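Local coordinates for twin-arginine translocation pathway signal protein (Burkholderia phytofirmans, PDB 2RJO), which probably serves as a periplasmic sugar-binding protein that captures galactose in the cleft between its two lobes, as the receptor of a transport system, at the beta-D-galactopyranose site. Numbering follows the deposited sequence.

The beta-D-galactopyranose site. Residues 13, 17, 19-20, 70, 95-96, 148, 150, 154, 178, 205, 231, 251. With GAL (beta-D-galactopyranose), chain B.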
# COMPACT_ATOMS: atom_id res chain seq x y z
N ARG A 13 -8.86 3.21 3.57
CA ARG A 13 -10.03 2.54 3.03
C ARG A 13 -10.78 1.56 3.93
O ARG A 13 -11.97 1.77 4.19
CB ARG A 13 -9.67 1.86 1.70
CG ARG A 13 -10.82 1.83 0.70
CD ARG A 13 -10.38 1.36 -0.67
NE ARG A 13 -9.50 2.30 -1.37
CZ ARG A 13 -8.18 2.22 -1.40
NH1 ARG A 13 -7.56 1.23 -0.77
NH2 ARG A 13 -7.47 3.11 -2.09
N ASN A 17 -8.89 -5.36 5.30
CA ASN A 17 -7.64 -5.73 4.63
C ASN A 17 -6.54 -5.68 5.69
O ASN A 17 -6.25 -4.61 6.23
CB ASN A 17 -7.32 -4.71 3.53
CG ASN A 17 -6.03 -5.03 2.77
OD1 ASN A 17 -5.12 -5.68 3.29
ND2 ASN A 17 -5.93 -4.55 1.53
N TYR A 19 -3.60 -5.32 5.52
CA TYR A 19 -2.63 -4.28 5.22
C TYR A 19 -2.94 -3.06 6.09
O TYR A 19 -2.06 -2.51 6.75
CB TYR A 19 -2.71 -3.88 3.74
CG TYR A 19 -1.94 -2.62 3.43
CD1 TYR A 19 -0.57 -2.65 3.21
CD2 TYR A 19 -2.59 -1.38 3.42
CE1 TYR A 19 0.16 -1.46 2.98
CE2 TYR A 19 -1.88 -0.20 3.20
CZ TYR A 19 -0.51 -0.24 2.98
OH TYR A 19 0.17 0.94 2.77
N TYR A 20 -4.21 -2.65 6.09
CA TYR A 20 -4.66 -1.50 6.85
C TYR A 20 -4.79 -1.77 8.34
O TYR A 20 -4.78 -0.84 9.15
CB TYR A 20 -6.00 -0.99 6.29
CG TYR A 20 -5.85 -0.27 4.98
CD1 TYR A 20 -6.56 -0.67 3.84
CD2 TYR A 20 -4.99 0.82 4.86
CE1 TYR A 20 -6.41 -0.00 2.62
CE2 TYR A 20 -4.83 1.50 3.64
CZ TYR A 20 -5.55 1.08 2.53
OH TYR A 20 -5.40 1.74 1.33
N ASP A 70 -4.11 7.76 3.28
CA ASP A 70 -3.94 6.92 2.09
C ASP A 70 -5.23 7.24 1.31
O ASP A 70 -6.27 6.63 1.54
CB ASP A 70 -3.93 5.44 2.50
CG ASP A 70 -3.75 4.48 1.32
OD1 ASP A 70 -4.15 4.82 0.19
OD2 ASP A 70 -3.23 3.37 1.54
N TRP A 95 0.72 6.56 -1.12
CA TRP A 95 0.25 5.89 -2.33
C TRP A 95 -0.44 6.69 -3.44
O TRP A 95 0.10 6.83 -4.53
CB TRP A 95 -0.68 4.72 -1.97
CG TRP A 95 -0.02 3.52 -1.30
CD1 TRP A 95 -0.39 2.93 -0.13
CD2 TRP A 95 1.11 2.77 -1.78
NE1 TRP A 95 0.44 1.87 0.16
CE2 TRP A 95 1.36 1.75 -0.84
CE3 TRP A 95 1.92 2.86 -2.91
CZ2 TRP A 95 2.40 0.83 -1.00
CZ3 TRP A 95 2.97 1.94 -3.06
CH2 TRP A 95 3.19 0.95 -2.11
N ASN A 96 -1.64 7.20 -3.16
CA ASN A 96 -2.43 7.90 -4.18
C ASN A 96 -2.45 9.43 -4.19
O ASN A 96 -2.69 10.07 -3.17
CB ASN A 96 -3.89 7.41 -4.13
CG ASN A 96 -4.01 5.90 -4.22
OD1 ASN A 96 -3.57 5.28 -5.19
ND2 ASN A 96 -4.62 5.29 -3.21
N ASN A 148 -5.92 4.06 -8.97
CA ASN A 148 -4.87 4.12 -7.93
C ASN A 148 -3.46 4.06 -8.51
O ASN A 148 -3.18 3.24 -9.39
CB ASN A 148 -5.05 2.97 -6.93
CG ASN A 148 -6.10 3.26 -5.88
OD1 ASN A 148 -7.02 4.06 -6.09
ND2 ASN A 148 -5.98 2.60 -4.72
N PRO A 150 -0.63 2.92 -7.21
CA PRO A 150 0.09 1.64 -7.10
C PRO A 150 -0.49 0.56 -8.01
O PRO A 150 0.23 -0.30 -8.51
CB PRO A 150 -0.01 1.31 -5.61
CG PRO A 150 -1.28 1.97 -5.18
CD PRO A 150 -1.23 3.29 -5.92
N ARG A 154 2.13 -1.20 -10.47
CA ARG A 154 2.36 -2.64 -10.33
C ARG A 154 1.94 -3.38 -11.61
O ARG A 154 2.62 -4.31 -12.05
CB ARG A 154 1.58 -3.17 -9.12
CG ARG A 154 2.01 -2.52 -7.81
CD ARG A 154 1.11 -2.86 -6.62
NE ARG A 154 1.45 -2.03 -5.47
CZ ARG A 154 0.83 -2.08 -4.28
NH1 ARG A 154 -0.17 -2.92 -4.07
NH2 ARG A 154 1.23 -1.27 -3.31
N TRP A 178 -8.56 -4.43 -4.84
CA TRP A 178 -7.83 -4.76 -3.60
C TRP A 178 -8.60 -5.66 -2.61
O TRP A 178 -8.11 -5.93 -1.51
CB TRP A 178 -7.47 -3.48 -2.84
CG TRP A 178 -6.84 -2.38 -3.65
CD1 TRP A 178 -7.31 -1.11 -3.80
CD2 TRP A 178 -5.59 -2.42 -4.37
NE1 TRP A 178 -6.44 -0.35 -4.54
CE2 TRP A 178 -5.38 -1.13 -4.91
CE3 TRP A 178 -4.64 -3.42 -4.60
CZ2 TRP A 178 -4.23 -0.82 -5.67
CZ3 TRP A 178 -3.50 -3.11 -5.36
CH2 TRP A 178 -3.31 -1.82 -5.88
N ASN A 205 -1.97 -7.21 -4.89
CA ASN A 205 -1.77 -7.07 -3.44
C ASN A 205 -2.07 -8.41 -2.77
O ASN A 205 -2.58 -9.32 -3.41
CB ASN A 205 -2.61 -5.92 -2.86
CG ASN A 205 -4.05 -6.32 -2.58
OD1 ASN A 205 -4.66 -7.08 -3.32
ND2 ASN A 205 -4.62 -5.77 -1.51
N ASP A 231 2.42 -6.60 -0.24
CA ASP A 231 2.02 -5.98 1.02
C ASP A 231 2.83 -6.58 2.17
O ASP A 231 3.26 -5.87 3.06
CB ASP A 231 0.52 -6.16 1.31
CG ASP A 231 -0.35 -5.12 0.60
OD1 ASP A 231 0.21 -4.14 0.07
OD2 ASP A 231 -1.60 -5.27 0.59
N TRP A 251 5.79 -3.61 2.50
CA TRP A 251 5.83 -2.15 2.51
C TRP A 251 5.93 -1.69 3.96
O TRP A 251 6.22 -0.54 4.24
CB TRP A 251 4.54 -1.56 1.94
CG TRP A 251 4.02 -2.14 0.64
CD1 TRP A 251 2.75 -2.59 0.41
CD2 TRP A 251 4.71 -2.22 -0.61
NE1 TRP A 251 2.60 -2.93 -0.91
CE2 TRP A 251 3.79 -2.72 -1.57
CE3 TRP A 251 6.01 -1.92 -1.04
CZ2 TRP A 251 4.13 -2.92 -2.91
CZ3 TRP A 251 6.35 -2.12 -2.38
CH2 TRP A 251 5.41 -2.62 -3.30
C1 GAL B . -4.48 -1.25 -0.46
C2 GAL B . -3.34 -2.17 -0.97
C3 GAL B . -2.01 -1.39 -0.91
C4 GAL B . -2.14 -0.14 -1.80
C5 GAL B . -3.32 0.70 -1.24
C6 GAL B . -3.48 1.94 -2.09
O1 GAL B . -5.72 -1.97 -0.53
O2 GAL B . -3.24 -3.32 -0.13
O3 GAL B . -0.94 -2.20 -1.40
O4 GAL B . -2.43 -0.55 -3.13
O5 GAL B . -4.57 -0.07 -1.30
O6 GAL B . -4.55 2.69 -1.56
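Arg154 reaches the sugar with an extended chain: CG lies anti to the carbonyl carbon (chi1 -61°) and the chain stays extended from CG to NE. In Asp231, CG is also anti to the carbonyl carbon (chi1 -83°), and its carboxylate is turned toward the ring hydroxyls. Arg13 is instead bent at chi3 (-69°), which swings its guanidinium to the C6 end of the galactose. The site is the sugar cleft of a periplasmic binding protein, and it buries the beta-D-galactopyranose almost completely.

Arg154 grips the 3-hydroxyl end-on. Arg154 NH1 lies 2.9 Å and NH2 3.0 Å from GAL O3, with the oxygen in the guanidinium plane. O3 in turn donates to Asp231 OD1. The 2-hydroxyl GAL O2 donates to Asp231 OD2 at 2.7 Å, so the carboxylate clamps two neighbouring hydroxyls, each through a syn lone pair. Asn205 ND2 donates to GAL O2 at 3.1 Å, nearly in its amide plane; its CG takes the crowded position between backbone N and carbonyl carbon. The nearby arginine probably favours a charged Asp231.

At the other end, the hydroxymethyl oxygen GAL O6 accepts from Arg13 NH2 at 3.0 Å, close to the guanidinium plane. GAL O6 donates to the syn lone pair of Asp70 OD1 at 2.8 Å. Tyr20 OH lies 3.2 Å from GAL O6 in a longer polar contact. Tyr20 OH donates its own hydrogen to Asp70 OD2, meeting it from above the carboxylate plane, which helps to fix the acid.

Tyr19 and Trp178 lie on opposite faces of the sugar, and Trp95 flanks its C4 to C6 edge, with C4 over its five-membered ring in a CH-pi contact. The axial 4-hydroxyl O4 points onto a face of Trp178, toward its rim. C3 sits over the centre of the Tyr19 ring. Within the pocket wall, Trp95 NE1 donates in its ring plane to Tyr19 OH at 2.8 Å, tying two of the sugar-facing rings together.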